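Local coordinates for protein glucosidase (Croceicoccus marinus, PDB 5Z3K) that probably hydrolyses O-glycosidic bonds as a family 39 glycoside hydrolase, acting as a beta-glucosidase, at residues Leu221-Asp231 and Thr258-Gly269; Asp279-Ile289 and Arg371-Ile379. All blocks are in the same frame, centred on the assembly; numbering follows the deposited sequence.

Interaction 1 (Leu221-Asp231 and Thr258-Gly269); sequences LDFLSWMWYGD and TELLLSYWSMTG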
loop_
_atom_site.group_PDB
_atom_site.type_symbol
_atom_site.label_atom_id
_atom_site.label_comp_id
_atom_site.label_asym_id
_atom_site.label_seq_id
_atom_site.Cartn_x
_atom_site.Cartn_y
_atom_site.Cartn_z
ATOM N N LEU A 221 -3.852 2.430 -20.416
ATOM C CA LEU A 221 -3.625 2.942 -19.058
ATOM C C LEU A 221 -4.650 2.241 -18.171
ATOM O O LEU A 221 -5.759 2.744 -17.966
ATOM C CB LEU A 221 -3.751 4.460 -18.983
ATOM C CG LEU A 221 -3.472 5.134 -17.635
ATOM C CD1 LEU A 221 -1.967 5.290 -17.376
ATOM C CD2 LEU A 221 -4.193 6.486 -17.533
ATOM N N ASP A 222 -4.282 1.061 -17.677
ATOM C CA ASP A 222 -5.193 0.298 -16.829
ATOM C C ASP A 222 -5.309 0.907 -15.436
ATOM O O ASP A 222 -6.355 0.777 -14.784
ATOM C CB ASP A 222 -4.729 -1.157 -16.769
ATOM C CG ASP A 222 -4.749 -1.826 -18.137
ATOM O OD1 ASP A 222 -5.807 -1.803 -18.789
ATOM O OD2 ASP A 222 -3.714 -2.362 -18.575
ATOM N N PHE A 223 -4.267 1.592 -14.969
ATOM C CA PHE A 223 -4.332 2.257 -13.680
ATOM C C PHE A 223 -3.472 3.509 -13.717
ATOM O O PHE A 223 -2.460 3.565 -14.414
ATOM C CB PHE A 223 -3.893 1.337 -12.522
ATOM C CG PHE A 223 -2.484 0.815 -12.645
ATOM C CD1 PHE A 223 -1.405 1.547 -12.156
ATOM C CD2 PHE A 223 -2.242 -0.418 -13.214
ATOM C CE1 PHE A 223 -0.095 1.049 -12.250
ATOM C CE2 PHE A 223 -0.940 -0.920 -13.317
ATOM C CZ PHE A 223 0.133 -0.180 -12.836
ATOM N N LEU A 224 -3.905 4.522 -12.982
ATOM C CA LEU A 224 -3.117 5.724 -12.759
ATOM C C LEU A 224 -2.557 5.636 -11.346
ATOM O O LEU A 224 -3.321 5.558 -10.381
ATOM C CB LEU A 224 -3.980 6.978 -12.947
ATOM C CG LEU A 224 -3.372 8.383 -13.086
ATOM C CD1 LEU A 224 -2.832 8.905 -11.745
ATOM C CD2 LEU A 224 -2.317 8.457 -14.189
ATOM N N SER A 225 -1.238 5.618 -11.223
ATOM C CA SER A 225 -0.619 5.427 -9.918
ATOM C C SER A 225 -0.069 6.752 -9.385
ATOM O O SER A 225 0.364 7.623 -10.149
ATOM C CB SER A 225 0.476 4.361 -9.999
ATOM O OG SER A 225 1.550 4.794 -10.813
ATOM N N TRP A 226 -0.140 6.912 -8.063
ATOM C CA TRP A 226 0.189 8.167 -7.393
ATOM C C TRP A 226 0.532 7.865 -5.942
ATOM O O TRP A 226 0.341 6.745 -5.463
ATOM C CB TRP A 226 -0.979 9.168 -7.482
ATOM C CG TRP A 226 -2.284 8.587 -7.022
ATOM C CD1 TRP A 226 -3.088 7.740 -7.723
ATOM C CD2 TRP A 226 -2.931 8.798 -5.756
ATOM N NE1 TRP A 226 -4.192 7.406 -6.976
ATOM C CE2 TRP A 226 -4.116 8.035 -5.761
ATOM C CE3 TRP A 226 -2.613 9.540 -4.616
ATOM C CZ2 TRP A 226 -5.006 8.017 -4.676
ATOM C CZ3 TRP A 226 -3.493 9.512 -3.535
ATOM C CH2 TRP A 226 -4.672 8.752 -3.576
HETATM N N MSE A 227 1.029 8.884 -5.235
HETATM C CA MSE A 227 1.466 8.697 -3.840
HETATM C C MSE A 227 0.930 9.777 -2.911
HETATM O O MSE A 227 0.566 10.863 -3.361
HETATM C CB MSE A 227 2.992 8.664 -3.754
HETATM C CG MSE A 227 3.690 10.013 -3.512
HETATM SE SE MSE A 227 5.628 9.638 -3.497
HETATM C CE MSE A 227 5.464 8.665 -5.132
ATOM N N TRP A 228 0.895 9.479 -1.614
ATOM C CA TRP A 228 0.517 10.478 -0.623
ATOM C C TRP A 228 1.082 10.098 0.742
ATOM O O TRP A 228 1.062 8.927 1.123
ATOM C CB TRP A 228 -1.000 10.654 -0.514
ATOM C CG TRP A 228 -1.276 11.924 0.201
ATOM C CD1 TRP A 228 -1.673 12.080 1.497
ATOM C CD2 TRP A 228 -1.086 13.239 -0.328
ATOM N NE1 TRP A 228 -1.772 13.426 1.799
ATOM C CE2 TRP A 228 -1.404 14.153 0.697
ATOM C CE3 TRP A 228 -0.678 13.731 -1.571
ATOM C CZ2 TRP A 228 -1.331 15.533 0.511
ATOM C CZ3 TRP A 228 -0.609 15.097 -1.752
ATOM C CH2 TRP A 228 -0.942 15.982 -0.719
ATOM N N TYR A 229 1.575 11.098 1.473
ATOM C CA TYR A 229 2.067 10.921 2.829
ATOM C C TYR A 229 1.369 11.903 3.759
ATOM O O TYR A 229 0.978 12.996 3.346
ATOM C CB TYR A 229 3.579 11.154 2.928
ATOM C CG TYR A 229 4.426 10.286 2.038
ATOM C CD1 TYR A 229 4.585 8.929 2.299
ATOM C CD2 TYR A 229 5.087 10.830 0.942
ATOM C CE1 TYR A 229 5.382 8.130 1.486
ATOM C CE2 TYR A 229 5.878 10.045 0.125
ATOM C CZ TYR A 229 6.023 8.700 0.400
ATOM O OH TYR A 229 6.816 7.930 -0.422
ATOM N N GLY A 230 1.256 11.524 5.031
ATOM C CA GLY A 230 0.594 12.378 6.007
ATOM C C GLY A 230 1.500 13.324 6.779
ATOM O O GLY A 230 1.127 13.769 7.866
ATOM N N ASP A 231 2.691 13.640 6.247
ATOM C CA ASP A 231 3.681 14.371 7.041
ATOM C C ASP A 231 3.136 15.696 7.550
ATOM O O ASP A 231 3.367 16.064 8.703
ATOM C CB ASP A 231 4.946 14.636 6.227
ATOM C CG ASP A 231 5.702 13.384 5.916
ATOM O OD1 ASP A 231 5.332 12.735 4.926
ATOM O OD2 ASP A 231 6.657 13.051 6.649
ATOM N N THR A 258 -10.285 3.382 -15.836
ATOM C CA THR A 258 -8.944 3.256 -15.287
ATOM C C THR A 258 -8.995 3.272 -13.763
ATOM O O THR A 258 -9.662 4.123 -13.167
ATOM C CB THR A 258 -8.071 4.400 -15.802
ATOM O OG1 THR A 258 -7.897 4.271 -17.225
ATOM C CG2 THR A 258 -6.722 4.404 -15.116
ATOM N N GLU A 259 -8.290 2.330 -13.134
ATOM C CA GLU A 259 -8.263 2.265 -11.681
ATOM C C GLU A 259 -7.280 3.283 -11.103
ATOM O O GLU A 259 -6.352 3.752 -11.776
ATOM C CB GLU A 259 -7.887 0.855 -11.214
ATOM C CG GLU A 259 -8.921 -0.202 -11.552
ATOM C CD GLU A 259 -8.659 -1.517 -10.844
ATOM O OE1 GLU A 259 -7.679 -1.590 -10.078
ATOM O OE2 GLU A 259 -9.434 -2.471 -11.047
ATOM N N LEU A 260 -7.496 3.635 -9.833
ATOM C CA LEU A 260 -6.565 4.471 -9.085
ATOM C C LEU A 260 -5.709 3.576 -8.193
ATOM O O LEU A 260 -6.239 2.855 -7.345
ATOM C CB LEU A 260 -7.304 5.500 -8.235
ATOM C CG LEU A 260 -8.126 6.554 -8.971
ATOM C CD1 LEU A 260 -8.326 7.768 -8.066
ATOM C CD2 LEU A 260 -7.464 6.943 -10.290
ATOM N N LEU A 261 -4.396 3.624 -8.376
ATOM C CA LEU A 261 -3.487 2.812 -7.573
ATOM C C LEU A 261 -2.642 3.727 -6.701
ATOM O O LEU A 261 -1.899 4.570 -7.215
ATOM C CB LEU A 261 -2.601 1.937 -8.460
ATOM C CG LEU A 261 -1.985 0.706 -7.794
ATOM C CD1 LEU A 261 -1.690 -0.346 -8.856
ATOM C CD2 LEU A 261 -0.715 1.078 -7.054
ATOM N N LEU A 262 -2.745 3.540 -5.389
ATOM C CA LEU A 262 -1.994 4.321 -4.415
ATOM C C LEU A 262 -0.662 3.604 -4.184
ATOM O O LEU A 262 -0.578 2.657 -3.399
ATOM C CB LEU A 262 -2.824 4.481 -3.143
ATOM C CG LEU A 262 -2.309 5.246 -1.923
ATOM C CD1 LEU A 262 -1.740 6.622 -2.310
ATOM C CD2 LEU A 262 -3.438 5.352 -0.882
ATOM N N SER A 263 0.390 4.049 -4.891
ATOM C CA SER A 263 1.652 3.307 -4.921
ATOM C C SER A 263 2.491 3.483 -3.663
ATOM O O SER A 263 3.360 2.641 -3.392
ATOM C CB SER A 263 2.481 3.732 -6.140
ATOM O OG SER A 263 2.058 3.004 -7.277
ATOM N N TYR A 264 2.284 4.573 -2.924
ATOM C CA TYR A 264 2.901 4.805 -1.620
ATOM C C TYR A 264 1.855 5.446 -0.737
ATOM O O TYR A 264 1.229 6.429 -1.148
ATOM C CB TYR A 264 4.075 5.789 -1.636
ATOM C CG TYR A 264 5.332 5.494 -2.418
ATOM C CD1 TYR A 264 5.363 5.628 -3.800
ATOM C CD2 TYR A 264 6.520 5.211 -1.760
ATOM C CE1 TYR A 264 6.536 5.419 -4.516
ATOM C CE2 TYR A 264 7.707 4.994 -2.466
ATOM C CZ TYR A 264 7.707 5.110 -3.846
ATOM O OH TYR A 264 8.885 4.903 -4.559
ATOM N N TRP A 265 1.718 4.947 0.478
ATOM C CA TRP A 265 0.960 5.669 1.489
ATOM C C TRP A 265 1.533 5.320 2.850
ATOM O O TRP A 265 1.894 4.163 3.107
ATOM C CB TRP A 265 -0.538 5.369 1.412
ATOM C CG TRP A 265 -1.001 4.048 1.966
ATOM C CD1 TRP A 265 -1.199 2.897 1.269
ATOM C CD2 TRP A 265 -1.393 3.768 3.320
ATOM N NE1 TRP A 265 -1.663 1.909 2.099
ATOM C CE2 TRP A 265 -1.794 2.415 3.365
ATOM C CE3 TRP A 265 -1.446 4.526 4.494
ATOM C CZ2 TRP A 265 -2.236 1.803 4.538
ATOM C CZ3 TRP A 265 -1.882 3.907 5.666
ATOM C CH2 TRP A 265 -2.272 2.562 5.672
ATOM N N SER A 266 1.605 6.328 3.713
ATOM C CA SER A 266 2.267 6.223 4.999
ATOM C C SER A 266 1.903 7.463 5.796
ATOM O O SER A 266 1.548 8.494 5.225
ATOM C CB SER A 266 3.791 6.123 4.829
ATOM O OG SER A 266 4.404 5.898 6.074
HETATM N N MSE A 267 2.006 7.366 7.116
HETATM C CA MSE A 267 1.840 8.594 7.887
HETATM C C MSE A 267 2.947 9.575 7.545
HETATM O O MSE A 267 2.706 10.771 7.503
HETATM C CB MSE A 267 1.828 8.363 9.394
HETATM C CG MSE A 267 1.529 9.666 10.130
HETATM SE SE MSE A 267 1.136 9.423 12.018
HETATM C CE MSE A 267 2.929 9.572 12.680
ATOM N N THR A 268 4.165 9.079 7.314
ATOM C CA THR A 268 5.292 9.952 7.005
ATOM C C THR A 268 6.083 9.397 5.828
ATOM O O THR A 268 6.243 8.180 5.691
ATOM C CB THR A 268 6.232 10.133 8.217
ATOM O OG1 THR A 268 6.974 8.934 8.451
ATOM C CG2 THR A 268 5.454 10.493 9.483
ATOM N N GLY A 269 6.562 10.296 4.979
ATOM C CA GLY A 269 7.417 9.906 3.874
ATOM C C GLY A 269 8.673 10.747 3.785
ATOM O O GLY A 269 9.457 10.607 2.842
#
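W226 lays the face of its six-membered ring over methyl CD1 of L262, a CH-pi contact with CD1 3.8 Å from the ring centroid. The two residues sit on neighbouring parallel strands, 223-229 and 259-266, of the closed eight-stranded TIM barrel, joined through helix 238-252 in a beta-alpha-beta unit. Their side chains leave the sheet on its helix-covered face, where W226 also packs on I242 and A243; a broad indole suits this layer, although its NE1, 3.9 Å from CB of L260, is buried without a polar partner. W226 CG stands between the backbone N and the carbonyl carbon (chi1 52°), which turns the indole toward the second strand.

F223, S225, M227 and Y229 project from the opposite face. There CD1 of L261 lies over the F223 ring, 4.0 Å from its centroid, and S225 and S263 bring their hydroxyls to one carboxylate oxygen of E153, small hydroxyl side chains suited to meeting a carboxylate. Farther along, the selenium of M227 lies over the Y264 ring in a Met-aromatic contact, 4.4 Å from the centroid, while Y264 OH is bonded to D156.

Backbone bonds alternate between the strands, among them L261 N to L224 O, 3.0 Å long and nearly straight. At the carboxyl end G269, lacking a side chain, slides CA under the Y229 ring, 3.5 Å from its centroid; a CB there would clash with CG of that ring. D231 takes the G269 N-H on the syn lone pair of OD1, at 2.7 Å.

Interaction 2 (Asp279-Ile289 and Arg371-Ile379); sequences DNAAFLAAAAI and RILISNYAI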
loop_
_atom_site.group_PDB
_atom_site.type_symbol
_atom_site.label_atom_id
_atom_site.label_comp_id
_atom_site.label_asym_id
_atom_site.label_seq_id
_atom_site.Cartn_x
_atom_site.Cartn_y
_atom_site.Cartn_z
ATOM N N ASP A 279 1.406 6.044 17.942
ATOM C CA ASP A 279 0.656 7.031 17.161
ATOM C C ASP A 279 0.551 6.595 15.705
ATOM O O ASP A 279 -0.525 6.648 15.092
ATOM C CB ASP A 279 1.341 8.400 17.227
ATOM C CG ASP A 279 1.249 9.050 18.589
ATOM O OD1 ASP A 279 0.497 8.550 19.441
ATOM O OD2 ASP A 279 1.933 10.072 18.796
ATOM N N ASN A 280 1.681 6.178 15.138
ATOM C CA ASN A 280 1.744 5.770 13.741
ATOM C C ASN A 280 0.878 4.541 13.493
ATOM O O ASN A 280 0.159 4.473 12.491
ATOM C CB ASN A 280 3.210 5.495 13.370
ATOM C CG ASN A 280 3.442 5.417 11.858
ATOM O OD1 ASN A 280 2.753 4.684 11.149
ATOM N ND2 ASN A 280 4.430 6.165 11.370
ATOM N N ALA A 281 0.938 3.563 14.406
ATOM C CA ALA A 281 0.100 2.369 14.315
ATOM C C ALA A 281 -1.380 2.731 14.248
ATOM O O ALA A 281 -2.123 2.220 13.400
ATOM C CB ALA A 281 0.369 1.468 15.521
ATOM N N ALA A 282 -1.828 3.609 15.146
ATOM C CA ALA A 282 -3.232 4.000 15.129
ATOM C C ALA A 282 -3.564 4.754 13.848
ATOM O O ALA A 282 -4.653 4.584 13.284
ATOM C CB ALA A 282 -3.566 4.845 16.360
ATOM N N PHE A 283 -2.631 5.578 13.371
ATOM C CA PHE A 283 -2.846 6.296 12.115
ATOM C C PHE A 283 -3.059 5.327 10.966
ATOM O O PHE A 283 -3.996 5.481 10.173
ATOM C CB PHE A 283 -1.660 7.222 11.814
ATOM C CG PHE A 283 -1.763 7.946 10.485
ATOM C CD1 PHE A 283 -1.408 7.317 9.290
ATOM C CD2 PHE A 283 -2.209 9.266 10.436
ATOM C CE1 PHE A 283 -1.507 8.003 8.063
ATOM C CE2 PHE A 283 -2.295 9.953 9.232
ATOM C CZ PHE A 283 -1.957 9.320 8.041
ATOM N N LEU A 284 -2.169 4.336 10.827
ATOM C CA LEU A 284 -2.249 3.503 9.634
ATOM C C LEU A 284 -3.490 2.614 9.670
ATOM O O LEU A 284 -4.082 2.347 8.617
ATOM C CB LEU A 284 -0.959 2.696 9.457
ATOM C CG LEU A 284 -0.702 1.450 10.281
ATOM C CD1 LEU A 284 -1.171 0.225 9.503
ATOM C CD2 LEU A 284 0.797 1.359 10.615
ATOM N N ALA A 285 -3.942 2.207 10.862
ATOM C CA ALA A 285 -5.196 1.464 10.938
ATOM C C ALA A 285 -6.388 2.354 10.583
ATOM O O ALA A 285 -7.274 1.941 9.823
ATOM C CB ALA A 285 -5.361 0.841 12.329
ATOM N N ALA A 286 -6.430 3.581 11.108
ATOM C CA ALA A 286 -7.525 4.479 10.739
ATOM C C ALA A 286 -7.485 4.820 9.253
ATOM O O ALA A 286 -8.533 4.918 8.604
ATOM C CB ALA A 286 -7.481 5.762 11.577
ATOM N N ALA A 287 -6.288 4.997 8.688
ATOM C CA ALA A 287 -6.192 5.330 7.266
ATOM C C ALA A 287 -6.731 4.201 6.395
ATOM O O ALA A 287 -7.458 4.439 5.422
ATOM C CB ALA A 287 -4.736 5.644 6.888
ATOM N N ALA A 288 -6.348 2.957 6.712
ATOM C CA ALA A 288 -6.897 1.810 6.001
ATOM C C ALA A 288 -8.422 1.771 6.091
ATOM O O ALA A 288 -9.102 1.515 5.094
ATOM C CB ALA A 288 -6.296 0.520 6.561
ATOM N N ILE A 289 -8.981 2.019 7.281
ATOM C CA ILE A 289 -10.434 1.985 7.424
ATOM C C ILE A 289 -11.075 3.073 6.574
ATOM O O ILE A 289 -12.045 2.824 5.846
ATOM C CB ILE A 289 -10.839 2.107 8.904
ATOM C CG1 ILE A 289 -10.376 0.844 9.645
ATOM C CG2 ILE A 289 -12.360 2.288 9.028
ATOM C CD1 ILE A 289 -10.491 0.893 11.178
ATOM N N ARG A 371 -14.495 -10.449 12.151
ATOM C CA ARG A 371 -13.399 -9.576 12.578
ATOM C C ARG A 371 -13.889 -8.140 12.697
ATOM O O ARG A 371 -14.473 -7.604 11.750
ATOM C CB ARG A 371 -12.223 -9.636 11.605
ATOM C CG ARG A 371 -11.530 -10.979 11.623
ATOM C CD ARG A 371 -10.258 -11.027 10.770
ATOM N NE ARG A 371 -9.650 -12.337 10.968
ATOM C CZ ARG A 371 -9.243 -13.149 10.000
ATOM N NH1 ARG A 371 -9.340 -12.791 8.721
ATOM N NH2 ARG A 371 -8.722 -14.326 10.325
ATOM N N ILE A 372 -13.630 -7.515 13.844
ATOM C CA ILE A 372 -14.028 -6.127 14.087
ATOM C C ILE A 372 -12.780 -5.351 14.476
ATOM O O ILE A 372 -12.172 -5.616 15.524
ATOM C CB ILE A 372 -15.115 -5.996 15.165
ATOM C CG1 ILE A 372 -16.382 -6.772 14.777
ATOM C CG2 ILE A 372 -15.434 -4.518 15.377
ATOM C CD1 ILE A 372 -16.651 -8.004 15.670
ATOM N N LEU A 373 -12.392 -4.408 13.627
ATOM C CA LEU A 373 -11.169 -3.636 13.782
ATOM C C LEU A 373 -11.530 -2.235 14.248
ATOM O O LEU A 373 -12.428 -1.613 13.678
ATOM C CB LEU A 373 -10.419 -3.570 12.450
ATOM C CG LEU A 373 -9.137 -2.749 12.465
ATOM C CD1 LEU A 373 -8.041 -3.510 13.249
ATOM C CD2 LEU A 373 -8.678 -2.481 11.059
ATOM N N ILE A 374 -10.846 -1.749 15.281
ATOM C CA ILE A 374 -11.114 -0.446 15.873
ATOM C C ILE A 374 -9.797 0.284 16.070
ATOM O O ILE A 374 -8.886 -0.244 16.716
ATOM C CB ILE A 374 -11.834 -0.570 17.232
ATOM C CG1 ILE A 374 -13.115 -1.397 17.114
ATOM C CG2 ILE A 374 -12.088 0.822 17.822
ATOM C CD1 ILE A 374 -13.640 -1.871 18.468
ATOM N N SER A 375 -9.705 1.508 15.555
ATOM C CA SER A 375 -8.557 2.364 15.838
ATOM C C SER A 375 -9.039 3.641 16.497
ATOM O O SER A 375 -10.005 4.257 16.031
ATOM C CB SER A 375 -7.755 2.702 14.581
ATOM O OG SER A 375 -6.629 3.519 14.907
ATOM N N ASN A 376 -8.366 4.029 17.573
ATOM C CA ASN A 376 -8.619 5.285 18.269
ATOM C C ASN A 376 -7.414 6.186 18.013
ATOM O O ASN A 376 -6.398 6.092 18.708
ATOM C CB ASN A 376 -8.845 5.034 19.765
ATOM C CG ASN A 376 -9.416 6.242 20.477
ATOM O OD1 ASN A 376 -9.759 7.243 19.843
ATOM N ND2 ASN A 376 -9.531 6.155 21.794
ATOM N N TYR A 377 -7.524 7.046 17.002
ATOM C CA TYR A 377 -6.435 7.911 16.570
ATOM C C TYR A 377 -6.827 9.375 16.727
ATOM O O TYR A 377 -7.931 9.772 16.346
ATOM C CB TYR A 377 -6.054 7.642 15.099
ATOM C CG TYR A 377 -5.030 8.640 14.611
ATOM C CD1 TYR A 377 -3.683 8.472 14.910
ATOM C CD2 TYR A 377 -5.411 9.783 13.919
ATOM C CE1 TYR A 377 -2.748 9.390 14.504
ATOM C CE2 TYR A 377 -4.476 10.720 13.520
ATOM C CZ TYR A 377 -3.145 10.513 13.819
ATOM O OH TYR A 377 -2.202 11.432 13.415
ATOM N N ALA A 378 -5.905 10.192 17.235
ATOM C CA ALA A 378 -6.151 11.620 17.427
ATOM C C ALA A 378 -5.163 12.425 16.595
ATOM O O ALA A 378 -3.947 12.270 16.752
ATOM C CB ALA A 378 -6.039 11.996 18.908
ATOM N N ILE A 379 -5.682 13.266 15.704
ATOM C CA ILE A 379 -4.824 14.249 15.036
ATOM C C ILE A 379 -4.223 15.167 16.095
ATOM O O ILE A 379 -4.971 15.703 16.935
ATOM C CB ILE A 379 -5.629 15.067 14.011
ATOM C CG1 ILE A 379 -6.133 14.184 12.863
ATOM C CG2 ILE A 379 -4.788 16.213 13.471
ATOM C CD1 ILE A 379 -7.258 14.832 12.061
#
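With CG anti to the backbone N in both Y377 (chi1 174°) and F283 (chi1 177°), the two side chains run side by side in the same direction, yet their ring planes stand at 82°. The result is a T-shaped pair: the edge of F283, led by CD2, meets the face of Y377, with centroids 5.5 Å apart. Y377 also reaches along the helix, placing CE1 3.6 Å from CB of F283, and its hydroxyl is hydrogen-bonded to the carbonyl of R234. An alanine in place of Y377 is likely to leave the F283 edge without its aromatic face and the R234 carbonyl without this hydroxyl.

Two residues earlier on the strand, S375 sends OG to the carbonyl O of A282, 2.8 Å off. That oxygen already accepts the helical N-H of A286, and a C=O...OG angle of 114° lets the hydroxyl come in from the flank. Serine is short enough to fit here, and A282, A285 and A286 let the strand come close: CB of A285 lies 3.8 Å from CB of S375. Farther on, I289 CD1 meets L373 CD2 at 3.8 Å, closing the contact with branched aliphatic groups.

Helix 279-289 and strand 371-376 cross at -127°, with axes 7.5 Å apart. An alanine-rich outer helix of the TIM barrel thus packs on the mixed beta-sheet beside it, a two-domain arrangement familiar in family 39 enzymes.

Interactions 1 and 2 follow one another along the chain, their centres about 19 Å apart. Strand 259-266, the seventh of the barrel, leads into helix 277-291, so the second segment of interaction 1 is followed, after a short connection, by the first of interaction 2. They also touch: W265 packs against A287 and the L284 carbonyl, and M267 CB lies 3.4 Å from F283 CD1. Interaction 1 therefore belongs to the barrel wall, whereas interaction 2 joins the outside of that barrel to the nine-stranded mixed sheet. Helix 277-291 lies between the two, and its F283 meets both M267 and Y377, giving continuous packing from one domain to the next.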